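Local coordinates for aldehyde dehydrogenase (Anabaena variabilis, PDB 4H7N), which probably oxidises aldehydes to carboxylic acids, with NAD+ taking up the hydride, at residues R36-Q41 against Y127-V132; T55-K60 against A93-W98; P116-Q121 against L460-S465; V157-S162 against D184-V189. All blocks are in the same frame, centred on the assembly; numbering follows the deposited sequence. Where two conformers were deposited one is given.

Contact 1. Residues R36-Q41 against Y127-V132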
loop_
_atom_site.group_PDB
_atom_site.type_symbol
_atom_site.label_atom_id
_atom_site.label_comp_id
_atom_site.label_asym_id
_atom_site.label_seq_id
_atom_site.Cartn_x
_atom_site.Cartn_y
_atom_site.Cartn_z
ATOM N N ARG A 36 -20.238 6.216 -15.973
ATOM C CA ARG A 36 -21.513 5.609 -15.600
ATOM C C ARG A 36 -21.401 4.821 -14.301
ATOM O O ARG A 36 -22.273 4.899 -13.433
ATOM C CB ARG A 36 -22.031 4.703 -16.751
ATOM N N ALA A 37 -20.327 4.052 -14.120
ATOM C CA ALA A 37 -20.187 3.303 -12.876
ATOM C C ALA A 37 -20.026 4.271 -11.679
ATOM O O ALA A 37 -20.589 4.069 -10.607
ATOM C CB ALA A 37 -19.020 2.328 -12.952
ATOM N N ARG A 38 -19.296 5.357 -11.888
ATOM C CA ARG A 38 -19.085 6.374 -10.840
ATOM C C ARG A 38 -20.361 7.019 -10.349
ATOM O O ARG A 38 -20.513 7.275 -9.135
ATOM C CB ARG A 38 -18.142 7.470 -11.335
ATOM C CG ARG A 38 -16.683 7.049 -11.282
ATOM C CD ARG A 38 -15.806 8.183 -11.791
ATOM N NE ARG A 38 -14.418 7.772 -11.909
ATOM C CZ ARG A 38 -13.593 7.583 -10.881
ATOM N NH1 ARG A 38 -13.982 7.818 -9.623
ATOM N NH2 ARG A 38 -12.342 7.188 -11.119
ATOM N N ARG A 39 -21.260 7.289 -11.295
ATOM C CA ARG A 39 -22.568 7.854 -10.986
ATOM C C ARG A 39 -23.407 6.887 -10.164
ATOM O O ARG A 39 -24.123 7.299 -9.275
ATOM C CB ARG A 39 -23.294 8.272 -12.270
ATOM C CG ARG A 39 -22.849 9.654 -12.744
ATOM C CD ARG A 39 -23.759 10.270 -13.808
ATOM N NE ARG A 39 -23.103 10.220 -15.112
ATOM C CZ ARG A 39 -23.246 9.257 -16.025
ATOM N NH1 ARG A 39 -24.091 8.228 -15.853
ATOM N NH2 ARG A 39 -22.543 9.342 -17.144
ATOM N N ALA A 40 -23.318 5.601 -10.461
ATOM C CA ALA A 40 -24.097 4.612 -9.732
ATOM C C ALA A 40 -23.486 4.249 -8.369
ATOM O O ALA A 40 -24.176 3.686 -7.506
ATOM C CB ALA A 40 -24.246 3.353 -10.580
ATOM N N GLN A 41 -22.187 4.547 -8.191
ATOM C CA GLN A 41 -21.465 4.168 -6.994
ATOM C C GLN A 41 -21.963 4.823 -5.707
ATOM O O GLN A 41 -21.915 4.207 -4.664
ATOM C CB GLN A 41 -19.963 4.457 -7.187
ATOM C CG GLN A 41 -19.072 3.940 -6.072
ATOM C CD GLN A 41 -18.927 4.913 -4.951
ATOM O OE1 GLN A 41 -19.014 6.100 -5.165
ATOM N NE2 GLN A 41 -18.702 4.409 -3.731
ATOM N N TYR A 127 -12.793 3.551 -2.126
ATOM C CA TYR A 127 -12.376 4.130 -3.409
ATOM C C TYR A 127 -13.585 4.030 -4.337
ATOM O O TYR A 127 -14.163 2.954 -4.444
ATOM C CB TYR A 127 -11.218 3.363 -3.986
ATOM C CG TYR A 127 -9.929 3.573 -3.227
ATOM C CD1 TYR A 127 -9.621 2.801 -2.139
ATOM C CD2 TYR A 127 -9.028 4.561 -3.587
ATOM C CE1 TYR A 127 -8.441 3.002 -1.407
ATOM C CE2 TYR A 127 -7.846 4.781 -2.861
ATOM C CZ TYR A 127 -7.577 3.992 -1.779
ATOM O OH TYR A 127 -6.455 4.175 -1.070
ATOM N N PRO A 128 -13.956 5.109 -5.028
ATOM C CA PRO A 128 -15.198 4.965 -5.822
ATOM C C PRO A 128 -15.118 3.950 -6.984
ATOM O O PRO A 128 -16.104 3.247 -7.239
ATOM C CB PRO A 128 -15.431 6.363 -6.346
ATOM C CG PRO A 128 -14.817 7.259 -5.296
ATOM C CD PRO A 128 -13.577 6.525 -4.860
ATOM N N LEU A 129 -14.000 3.901 -7.672
ATOM C CA LEU A 129 -13.846 3.038 -8.856
ATOM C C LEU A 129 -12.529 2.265 -8.890
ATOM O O LEU A 129 -11.426 2.837 -8.901
ATOM C CB LEU A 129 -14.000 3.853 -10.117
ATOM C CG LEU A 129 -14.052 3.020 -11.417
ATOM C CD1 LEU A 129 -15.268 2.077 -11.412
ATOM C CD2 LEU A 129 -14.097 3.895 -12.640
ATOM N N VAL A 130 -12.658 0.940 -8.848
ATOM C CA VAL A 130 -11.525 0.012 -8.800
ATOM C C VAL A 130 -11.453 -0.667 -10.164
ATOM O O VAL A 130 -12.516 -1.099 -10.723
ATOM C CB VAL A 130 -11.721 -1.031 -7.674
ATOM C CG1 VAL A 130 -10.657 -2.100 -7.738
ATOM C CG2 VAL A 130 -11.675 -0.339 -6.329
ATOM N N GLY A 131 -10.267 -0.681 -10.745
ATOM C CA GLY A 131 -10.003 -1.503 -11.952
ATOM C C GLY A 131 -9.325 -2.848 -11.650
ATOM O O GLY A 131 -8.333 -2.938 -10.897
ATOM N N VAL A 132 -9.879 -3.913 -12.209
ATOM C CA VAL A 132 -9.293 -5.231 -12.090
ATOM C C VAL A 132 -8.888 -5.775 -13.440
ATOM O O VAL A 132 -9.701 -5.859 -14.367
ATOM C CB VAL A 132 -10.307 -6.199 -11.458
ATOM C CG1 VAL A 132 -9.774 -7.624 -11.497
ATOM C CG2 VAL A 132 -10.583 -5.784 -10.019
#
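Arg38 of helix 27-46 reaches Leu129 of strand 118-134 and lays its guanidinium over that side chain. Leu129 CB sits 3.7 Å above the guanidinium plane, over its centre, while Leu129 CD2 comes to 4.0 Å from Arg38 NE; the two side chains cross at about a right angle. A chain extended from CG to NE (chi2 180°, chi3 -173°) carries the guanidinium across to Leu129; the turn comes only at the last torsion, which places CZ. Pro128 meets two residues of the helix through the same atom. Its CB lies 3.9 Å from Arg38 NH1, obliquely to the guanidinium, and 3.8 Å from Gln41 OE1. Gln41 also brings CG to 3.3 Å from Pro128 O, with its amide nitrogen held by Gly154 O and Gln45. One residue earlier on the helix than Arg38, Ala37 CB touches Leu129 CD1 at 4.1 Å. The guanidinium is fixed from outside by a salt bridge to Asp204 and a hydrogen bond to Tyr202 O, and Asp204 OD2 also accepts from Leu129 N. An alanine in place of Arg38 would probably uncover Leu129 CB and leave Asp204 without its cationic mate. This is the packing of helix 27-46 on the sheet of the Rossmann-like coenzyme domain of aldehyde dehydrogenases, where strand 118-134 runs beside strand 156-161.

Contact 2. Residues T55-K60 against A93-W98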
loop_
_atom_site.group_PDB
_atom_site.type_symbol
_atom_site.label_atom_id
_atom_site.label_comp_id
_atom_site.label_asym_id
_atom_site.label_seq_id
_atom_site.Cartn_x
_atom_site.Cartn_y
_atom_site.Cartn_z
ATOM N N THR A 55 -27.716 -8.008 -2.172
ATOM C CA THR A 55 -27.556 -7.923 -3.597
ATOM C C THR A 55 -26.595 -8.977 -4.129
ATOM O O THR A 55 -26.898 -9.636 -5.093
ATOM C CB THR A 55 -27.031 -6.515 -3.950
ATOM O OG1 THR A 55 -27.997 -5.554 -3.548
ATOM C CG2 THR A 55 -26.835 -6.346 -5.384
ATOM N N LEU A 56 -25.442 -9.148 -3.488
ATOM C CA LEU A 56 -24.474 -10.147 -3.926
ATOM C C LEU A 56 -25.085 -11.538 -3.814
ATOM O O LEU A 56 -24.898 -12.387 -4.702
ATOM C CB LEU A 56 -23.165 -10.059 -3.098
ATOM C CG LEU A 56 -22.053 -9.189 -3.679
ATOM C CD1 LEU A 56 -21.567 -9.691 -5.023
ATOM C CD2 LEU A 56 -22.452 -7.762 -3.905
ATOM N N GLN A 57 -25.835 -11.792 -2.742
ATOM C CA GLN A 57 -26.506 -13.090 -2.625
ATOM C C GLN A 57 -27.571 -13.290 -3.719
ATOM O O GLN A 57 -27.780 -14.420 -4.168
ATOM C CB GLN A 57 -27.113 -13.293 -1.212
ATOM C CG GLN A 57 -26.005 -13.436 -0.147
ATOM C CD GLN A 57 -25.250 -14.778 -0.211
ATOM O OE1 GLN A 57 -25.820 -15.821 -0.473
ATOM N NE2 GLN A 57 -23.971 -14.745 0.056
ATOM N N GLN A 58 -28.272 -12.224 -4.103
ATOM C CA GLN A 58 -29.223 -12.300 -5.235
ATOM C C GLN A 58 -28.478 -12.654 -6.520
ATOM O O GLN A 58 -28.979 -13.444 -7.316
ATOM C CB GLN A 58 -29.989 -10.981 -5.479
ATOM C CG GLN A 58 -31.257 -10.828 -4.703
ATOM C CD GLN A 58 -31.674 -9.380 -4.397
ATOM O OE1 GLN A 58 -31.119 -8.399 -4.914
ATOM N NE2 GLN A 58 -32.700 -9.255 -3.535
ATOM N N TRP A 59 -27.302 -12.044 -6.716
ATOM C CA TRP A 59 -26.449 -12.336 -7.878
ATOM C C TRP A 59 -25.993 -13.795 -7.829
ATOM O O TRP A 59 -26.121 -14.530 -8.830
ATOM C CB TRP A 59 -25.261 -11.351 -7.966
ATOM C CG TRP A 59 -24.458 -11.481 -9.209
ATOM C CD1 TRP A 59 -24.939 -11.650 -10.473
ATOM C CD2 TRP A 59 -23.053 -11.446 -9.327
ATOM N NE1 TRP A 59 -23.934 -11.699 -11.352
ATOM C CE2 TRP A 59 -22.754 -11.613 -10.691
ATOM C CE3 TRP A 59 -22.004 -11.286 -8.416
ATOM C CZ2 TRP A 59 -21.470 -11.638 -11.172
ATOM C CZ3 TRP A 59 -20.730 -11.315 -8.888
ATOM C CH2 TRP A 59 -20.465 -11.504 -10.262
ATOM N N LYS A 60 -25.567 -14.256 -6.658
ATOM C CA LYS A 60 -25.189 -15.643 -6.492
ATOM C C LYS A 60 -26.353 -16.605 -6.844
ATOM O O LYS A 60 -26.174 -17.609 -7.546
ATOM C CB LYS A 60 -24.717 -15.935 -5.064
ATOM C CG LYS A 60 -24.080 -17.299 -4.938
ATOM C CD LYS A 60 -23.624 -17.643 -3.521
ATOM C CE LYS A 60 -24.632 -18.542 -2.866
ATOM N NZ LYS A 60 -24.548 -18.563 -1.394
ATOM N N ALA A 93 -18.180 -19.942 -2.880
ATOM C CA ALA A 93 -17.848 -19.903 -1.440
ATOM C C ALA A 93 -17.199 -18.595 -1.077
ATOM O O ALA A 93 -17.335 -18.107 0.045
ATOM C CB ALA A 93 -16.943 -21.058 -1.025
ATOM N N SER A 94 -16.470 -18.014 -2.019
ATOM C CA SER A 94 -15.837 -16.739 -1.740
ATOM C C SER A 94 -16.888 -15.593 -1.591
ATOM O O SER A 94 -16.739 -14.706 -0.751
ATOM C CB SER A 94 -14.761 -16.491 -2.803
ATOM O OG SER A 94 -14.433 -15.145 -2.830
ATOM N N ILE A 95 -17.985 -15.640 -2.342
ATOM C CA ILE A 95 -19.008 -14.658 -2.181
ATOM C C ILE A 95 -19.577 -14.770 -0.761
ATOM O O ILE A 95 -19.757 -13.754 -0.051
ATOM C CB ILE A 95 -20.154 -14.904 -3.190
ATOM C CG1 ILE A 95 -19.708 -14.597 -4.646
ATOM C CG2 ILE A 95 -21.364 -14.052 -2.825
ATOM C CD1 ILE A 95 -20.824 -14.886 -5.661
ATOM N N ASP A 96 -19.867 -16.011 -0.332
ATOM C CA ASP A 96 -20.350 -16.248 1.027
ATOM C C ASP A 96 -19.384 -15.745 2.100
ATOM O O ASP A 96 -19.801 -15.069 3.066
ATOM C CB ASP A 96 -20.662 -17.736 1.266
ATOM C CG ASP A 96 -21.936 -18.199 0.521
ATOM O OD1 ASP A 96 -22.630 -17.326 -0.107
ATOM O OD2 ASP A 96 -22.269 -19.420 0.593
ATOM N N ARG A 97 -18.128 -16.126 1.969
ATOM C CA ARG A 97 -17.112 -15.783 2.949
ATOM C C ARG A 97 -16.926 -14.271 3.130
ATOM O O ARG A 97 -16.904 -13.753 4.257
ATOM C CB ARG A 97 -15.788 -16.416 2.553
ATOM C CG ARG A 97 -14.731 -16.268 3.636
ATOM C CD ARG A 97 -13.422 -16.966 3.285
ATOM N NE ARG A 97 -13.076 -16.908 1.865
ATOM C CZ ARG A 97 -12.417 -15.918 1.253
ATOM N NH1 ARG A 97 -12.172 -16.038 -0.053
ATOM N NH2 ARG A 97 -12.020 -14.809 1.917
ATOM N N TRP A 98 -16.774 -13.558 2.033
ATOM C CA TRP A 98 -16.700 -12.104 2.106
ATOM C C TRP A 98 -17.987 -11.454 2.617
ATOM O O TRP A 98 -17.925 -10.481 3.334
ATOM C CB TRP A 98 -16.315 -11.507 0.738
ATOM C CG TRP A 98 -14.879 -11.699 0.429
ATOM C CD1 TRP A 98 -14.327 -12.416 -0.603
ATOM C CD2 TRP A 98 -13.777 -11.177 1.193
ATOM N NE1 TRP A 98 -12.946 -12.366 -0.507
ATOM C CE2 TRP A 98 -12.592 -11.592 0.562
ATOM C CE3 TRP A 98 -13.690 -10.368 2.319
ATOM C CZ2 TRP A 98 -11.327 -11.263 1.046
ATOM C CZ3 TRP A 98 -12.438 -10.032 2.797
ATOM C CH2 TRP A 98 -11.274 -10.497 2.156
#
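Lys60 starts out with CG anti to its backbone N and then bends at chi3 (100°), while Gln57, one turn earlier, bends at chi2 (-72°), and both side chains end on the carboxylate of Asp96. The lysine NZ stands 2.6 Å from Asp96 OD1, a salt bridge that uses the syn lone pair of that oxygen. Gln57 NE2 donates to the same OD1 over 2.9 Å in a nearly straight bond, from the anti side and somewhat out of the carboxylate plane, though the oxygen lies in the plane of the amide. The triangle closes within the helix, where Lys60 NZ gives a hydrogen bond to Gln57 OE1 at 3.2 Å, in the carbonyl plane and on a lone pair. Beside this polar group Ile95 fills the gap between the helices: its CD1 packs 4.1 Å from Lys60 CB, and its CG2 lies 3.9 Å from Gln57 NE2 and 4.4 Å from Leu56 CB. The segments 55-60 and 93-98 run nearly antiparallel, at 166°, their axes approaching to 10.4 Å. Deeper in, Leu56 and Trp98 both lean on Ile148 of helix 147-153. With two donors on one carboxylate oxygen and the amide gripped at both its oxygen and its nitrogen, the amide flip of Gln57 is fixed, and the nearby ammonium is likely to favour an ionised Asp96.

Contact 3. Residues P116-Q121 against L460-S465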
loop_
_atom_site.group_PDB
_atom_site.type_symbol
_atom_site.label_atom_id
_atom_site.label_comp_id
_atom_site.label_asym_id
_atom_site.label_seq_id
_atom_site.Cartn_x
_atom_site.Cartn_y
_atom_site.Cartn_z
ATOM N N PRO A 116 -8.881 14.301 27.723
ATOM C CA PRO A 116 -10.231 13.963 28.157
ATOM C C PRO A 116 -11.329 14.723 27.433
ATOM O O PRO A 116 -12.441 14.246 27.433
ATOM C CB PRO A 116 -10.242 14.277 29.670
ATOM C CG PRO A 116 -9.011 15.041 29.942
ATOM C CD PRO A 116 -8.067 14.916 28.786
ATOM N N PHE A 117 -11.046 15.886 26.832
ATOM C CA PHE A 117 -12.083 16.648 26.108
ATOM C C PHE A 117 -12.030 16.465 24.582
ATOM O O PHE A 117 -12.694 17.206 23.850
ATOM C CB PHE A 117 -12.022 18.129 26.434
ATOM C CG PHE A 117 -10.660 18.742 26.278
ATOM C CD1 PHE A 117 -10.267 19.299 25.070
ATOM C CD2 PHE A 117 -9.775 18.799 27.350
ATOM C CE1 PHE A 117 -9.015 19.884 24.929
ATOM C CE2 PHE A 117 -8.524 19.378 27.219
ATOM C CZ PHE A 117 -8.140 19.921 26.002
ATOM N N ILE A 118 -11.239 15.501 24.120
ATOM C CA ILE A 118 -11.216 15.127 22.733
ATOM C C ILE A 118 -11.621 13.660 22.579
ATOM O O ILE A 118 -10.950 12.740 23.106
ATOM C CB ILE A 118 -9.811 15.274 22.067
ATOM C CG1 ILE A 118 -9.198 16.676 22.223
ATOM C CG2 ILE A 118 -9.879 14.915 20.589
ATOM C CD1 ILE A 118 -10.002 17.813 21.602
ATOM N N ALA A 119 -12.680 13.450 21.800
ATOM C CA ALA A 119 -13.195 12.128 21.477
ATOM C C ALA A 119 -12.833 11.774 20.017
ATOM O O ALA A 119 -12.664 12.653 19.197
ATOM C CB ALA A 119 -14.694 12.130 21.646
ATOM N N LEU A 120 -12.782 10.490 19.701
ATOM C CA LEU A 120 -12.379 10.013 18.395
ATOM C C LEU A 120 -13.471 9.121 17.818
ATOM O O LEU A 120 -13.942 8.186 18.493
ATOM C CB LEU A 120 -11.068 9.221 18.542
ATOM C CG LEU A 120 -10.622 8.468 17.276
ATOM C CD1 LEU A 120 -10.174 9.419 16.169
ATOM C CD2 LEU A 120 -9.502 7.485 17.613
ATOM N N GLN A 121 -13.904 9.406 16.604
ATOM C CA GLN A 121 -14.698 8.432 15.841
ATOM C C GLN A 121 -13.950 8.074 14.584
ATOM O O GLN A 121 -13.225 8.900 14.044
ATOM C CB GLN A 121 -16.071 8.978 15.478
ATOM C CG GLN A 121 -17.026 9.046 16.657
ATOM C CD GLN A 121 -18.313 9.769 16.297
ATOM O OE1 GLN A 121 -18.800 9.661 15.171
ATOM N NE2 GLN A 121 -18.860 10.519 17.248
ATOM N N LEU A 460 -11.817 13.822 15.075
ATOM C CA LEU A 460 -11.416 14.204 16.410
ATOM C C LEU A 460 -12.300 15.339 16.885
ATOM O O LEU A 460 -12.314 16.416 16.305
ATOM C CB LEU A 460 -9.959 14.633 16.423
ATOM C CG LEU A 460 -8.991 13.487 16.136
ATOM C CD1 LEU A 460 -7.602 13.965 15.724
ATOM C CD2 LEU A 460 -8.909 12.573 17.363
ATOM N N ILE A 461 -13.000 15.085 17.987
ATOM C CA ILE A 461 -14.118 15.903 18.405
ATOM C C ILE A 461 -13.871 16.586 19.732
ATOM O O ILE A 461 -13.662 15.937 20.750
ATOM C CB ILE A 461 -15.370 15.036 18.539
ATOM C CG1 ILE A 461 -15.645 14.348 17.196
ATOM C CG2 ILE A 461 -16.552 15.882 18.974
ATOM C CD1 ILE A 461 -16.550 13.153 17.250
ATOM N N LYS A 462 -13.913 17.907 19.711
ATOM C CA LYS A 462 -13.784 18.682 20.915
ATOM C C LYS A 462 -15.150 18.706 21.624
ATOM O O LYS A 462 -16.106 19.253 21.119
ATOM C CB LYS A 462 -13.296 20.088 20.598
ATOM C CG LYS A 462 -13.098 20.936 21.853
ATOM C CD LYS A 462 -12.728 22.352 21.478
ATOM C CE LYS A 462 -12.750 23.292 22.676
ATOM N NZ LYS A 462 -11.797 22.836 23.729
ATOM N N THR A 463 -15.233 18.053 22.775
ATOM C CA THR A 463 -16.486 17.959 23.518
ATOM C C THR A 463 -16.684 19.043 24.625
ATOM O O THR A 463 -17.724 19.042 25.272
ATOM C CB THR A 463 -16.590 16.594 24.231
ATOM O OG1 THR A 463 -15.518 16.490 25.176
ATOM C CG2 THR A 463 -16.483 15.433 23.229
ATOM N N ASN A 464 -15.739 19.951 24.871
ATOM C CA ASN A 464 -15.939 20.926 25.957
ATOM C C ASN A 464 -15.988 22.331 25.390
ATOM O O ASN A 464 -15.960 22.498 24.188
ATOM C CB ASN A 464 -14.845 20.798 27.027
ATOM C CG ASN A 464 -13.478 21.191 26.495
ATOM O OD1 ASN A 464 -13.227 21.128 25.269
ATOM N ND2 ASN A 464 -12.590 21.611 27.386
ATOM N N SER A 465 -16.021 23.344 26.256
ATOM C CA SER A 465 -16.254 24.715 25.812
ATOM C C SER A 465 -15.206 25.738 26.185
ATOM O O SER A 465 -15.362 26.902 25.861
ATOM C CB SER A 465 -17.617 25.202 26.307
ATOM O OG SER A 465 -18.574 24.760 25.370
#
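Phe117 and Asn464 set two flat groups against each other, the phenyl ring and the carboxamide, with planes 23° apart. The overlap is at the root of the ring: Asn464 CG lies 3.4 Å from Phe117 CB, its ND2 3.6 Å from Phe117 CG, and its OD1 near CB and CD1. Both residues carry CG in the crowded position between backbone N and carbonyl carbon (chi1 51° and 66°), which turns each group toward the other. Lys462 NZ, oblique to the ring, donates to Asn464 OD1 over 2.7 Å and forms a salt bridge with Asp468, so the amide is held in place. Phe117 O takes two donors from Thr463, the backbone N at 2.9 Å and OG1 at 3.2 Å, both from the same face of the carbonyl plane. Next comes regular antiparallel pairing: Ala119 and Ile461 form a hydrogen-bonded pair, with Ile461 N giving to Ala119 O over 2.7 Å, flanked by the non-hydrogen-bonded pairs Ile118-Lys462 and Leu120-Leu460. On the face of Leu120, Leu460 CD2 fits against Leu120 CD1 at 3.6 Å; on the face of Ala119, Ile461 CD1 reaches Gln121 NE2. Strand 109-112 pairs antiparallel with strand 118-134, and Leu460 and Ile461 pair in parallel with a strand of the second subunit, so the sheet continues across the dimer interface.

Contact 4. Residues V157-S162 against D184-V189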
loop_
_atom_site.group_PDB
_atom_site.type_symbol
_atom_site.label_atom_id
_atom_site.label_comp_id
_atom_site.label_asym_id
_atom_site.label_seq_id
_atom_site.Cartn_x
_atom_site.Cartn_y
_atom_site.Cartn_z
ATOM N N VAL A 157 -16.651 -1.521 -9.594
ATOM C CA VAL A 157 -15.514 -2.258 -10.075
ATOM C C VAL A 157 -15.664 -2.474 -11.580
ATOM O O VAL A 157 -16.742 -2.922 -12.039
ATOM C CB VAL A 157 -15.398 -3.628 -9.392
ATOM C CG1 VAL A 157 -14.146 -4.340 -9.868
ATOM C CG2 VAL A 157 -15.420 -3.518 -7.873
ATOM N N VAL A 158 -14.624 -2.119 -12.333
ATOM C CA VAL A 158 -14.513 -2.474 -13.771
ATOM C C VAL A 158 -13.537 -3.630 -13.937
ATOM O O VAL A 158 -12.386 -3.537 -13.547
ATOM C CB VAL A 158 -14.025 -1.293 -14.628
ATOM C CG1 VAL A 158 -14.039 -1.672 -16.091
ATOM C CG2 VAL A 158 -14.965 -0.139 -14.484
ATOM N N VAL A 159 -14.007 -4.739 -14.459
ATOM C CA VAL A 159 -13.231 -5.915 -14.589
ATOM C C VAL A 159 -12.906 -6.171 -16.061
ATOM O O VAL A 159 -13.815 -6.244 -16.879
ATOM C CB VAL A 159 -14.022 -7.161 -14.050
ATOM C CG1 VAL A 159 -13.221 -8.462 -14.200
ATOM C CG2 VAL A 159 -14.424 -6.935 -12.625
ATOM N N LYS A 160 -11.624 -6.331 -16.351
ATOM C CA LYS A 160 -11.097 -6.620 -17.690
ATOM C C LYS A 160 -10.337 -7.939 -17.659
ATOM O O LYS A 160 -9.137 -7.988 -17.368
ATOM C CB LYS A 160 -10.164 -5.486 -18.251
ATOM C CG LYS A 160 -10.034 -5.708 -19.758
ATOM C CD LYS A 160 -8.700 -5.440 -20.404
ATOM C CE LYS A 160 -7.568 -6.277 -19.858
ATOM N NZ LYS A 160 -7.467 -7.486 -20.628
ATOM N N PRO A 161 -11.035 -9.026 -17.921
ATOM C CA PRO A 161 -10.343 -10.318 -18.021
ATOM C C PRO A 161 -9.479 -10.412 -19.278
ATOM O O PRO A 161 -9.588 -9.579 -20.141
ATOM C CB PRO A 161 -11.480 -11.353 -18.034
ATOM C CG PRO A 161 -12.747 -10.586 -17.845
ATOM C CD PRO A 161 -12.470 -9.150 -18.228
ATOM N N SER A 162 -8.578 -11.376 -19.313
ATOM C CA SER A 162 -7.666 -11.589 -20.438
ATOM C C SER A 162 -8.481 -11.952 -21.633
ATOM O O SER A 162 -9.419 -12.736 -21.541
ATOM C CB SER A 162 -6.717 -12.775 -20.163
ATOM O OG SER A 162 -5.952 -13.162 -21.321
ATOM N N ASP A 184 -25.199 -1.670 -12.514
ATOM C CA ASP A 184 -24.479 -0.478 -12.948
ATOM C C ASP A 184 -23.190 -0.180 -12.164
ATOM O O ASP A 184 -22.488 0.767 -12.502
ATOM C CB ASP A 184 -25.398 0.707 -12.926
ATOM C CG ASP A 184 -26.548 0.545 -13.915
ATOM O OD1 ASP A 184 -26.319 0.202 -15.095
ATOM O OD2 ASP A 184 -27.677 0.744 -13.483
ATOM N N VAL A 185 -22.833 -1.017 -11.202
ATOM C CA VAL A 185 -21.554 -0.858 -10.497
ATOM C C VAL A 185 -20.521 -1.950 -10.682
ATOM O O VAL A 185 -19.372 -1.769 -10.248
ATOM C CB VAL A 185 -21.702 -0.595 -8.968
ATOM C CG1 VAL A 185 -22.444 0.713 -8.735
ATOM C CG2 VAL A 185 -22.340 -1.756 -8.240
ATOM N N LEU A 186 -20.916 -3.081 -11.272
ATOM C CA LEU A 186 -19.999 -4.111 -11.679
ATOM C C LEU A 186 -20.066 -4.104 -13.181
ATOM O O LEU A 186 -21.116 -4.431 -13.771
ATOM C CB LEU A 186 -20.447 -5.460 -11.160
ATOM C CG LEU A 186 -19.647 -6.626 -11.682
ATOM C CD1 LEU A 186 -18.159 -6.463 -11.479
ATOM C CD2 LEU A 186 -20.110 -7.906 -11.007
ATOM N N ILE A 187 -18.984 -3.653 -13.796
ATOM C CA ILE A 187 -18.918 -3.469 -15.219
ATOM C C ILE A 187 -17.849 -4.400 -15.779
ATOM O O ILE A 187 -16.686 -4.363 -15.326
ATOM C CB ILE A 187 -18.478 -2.020 -15.535
ATOM C CG1 ILE A 187 -19.397 -1.010 -14.868
ATOM C CG2 ILE A 187 -18.497 -1.785 -17.026
ATOM C CD1 ILE A 187 -20.859 -1.157 -15.219
ATOM N N PHE A 188 -18.207 -5.229 -16.748
ATOM C CA PHE A 188 -17.227 -6.090 -17.417
ATOM C C PHE A 188 -16.840 -5.461 -18.769
ATOM O O PHE A 188 -17.731 -5.053 -19.509
ATOM C CB PHE A 188 -17.825 -7.442 -17.727
ATOM C CG PHE A 188 -18.036 -8.272 -16.519
ATOM C CD1 PHE A 188 -16.990 -8.965 -15.972
ATOM C CD2 PHE A 188 -19.268 -8.337 -15.922
ATOM C CE1 PHE A 188 -17.172 -9.738 -14.855
ATOM C CE2 PHE A 188 -19.469 -9.118 -14.787
ATOM C CZ PHE A 188 -18.409 -9.806 -14.264
ATOM N N VAL A 189 -15.554 -5.359 -19.046
ATOM C CA VAL A 189 -15.075 -4.857 -20.326
ATOM C C VAL A 189 -14.128 -5.883 -20.919
ATOM O O VAL A 189 -13.452 -6.603 -20.215
ATOM C CB VAL A 189 -14.410 -3.477 -20.240
ATOM C CG1 VAL A 189 -15.402 -2.437 -19.708
ATOM C CG2 VAL A 189 -13.219 -3.491 -19.344
#
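Val159 and Phe188 lie side by side and point the same way, with Phe188 CD1 4.0 Å from Val159 CB. On the same face Leu186 crosses obliquely to bring CD1 to 3.9 Å from Val159 CG2. The other face carries Val158, whose CG2 meets Ile187 CB at 4.1 Å. Its CG1 is anti to the backbone N (chi1 -175°), which directs it at Val189 CG2, 3.8 Å away. These faces belong to two neighbouring parallel strands of a beta-alpha-beta unit, as in the Rossmann-like coenzyme domain of this family: helix 169-176 links them and touches Phe188, and Ala37 of helix 27-46 touches Ile187. The backbones knit together through four hydrogen bonds, among them Ile187 N to Val157 O at 2.9 Å and Val159 N to Ile187 O at 2.8 Å. Lys160 crosses Val189 at about a right angle, its CG 3.6 Å from Val189 O, before the chain bends back and NZ donates to Gly191 O and, from above the carbonyl plane, to Pro161 O. A methionine in place of Lys160 would probably leave both carbonyl oxygens without this donor. Pro161 CD lies 3.4 Å from Val189 O.

In the fold
Contacts 1, 3 and 4 all reach one mixed sheet, in which strand 118-134 pairs with both strand 156-161 and strand 454-462. Contacts 1 and 4 are neighbours, their centres about 10 Å apart, joined by backbone bonds and by Ala40 packing on Asp184 and Val185. Contact 2 joins two helices about 17 Å from contact 4, centre to centre, which it touches through Trp59 against Leu186; its segments fall between those of contact 1 in sequence. Contact 4 follows contact 1 and lies between the two segments of contact 3. Contact 3, its centre about 34 Å from that of contact 1, is where strand 118-134 carries the sheet out to the dimer interface.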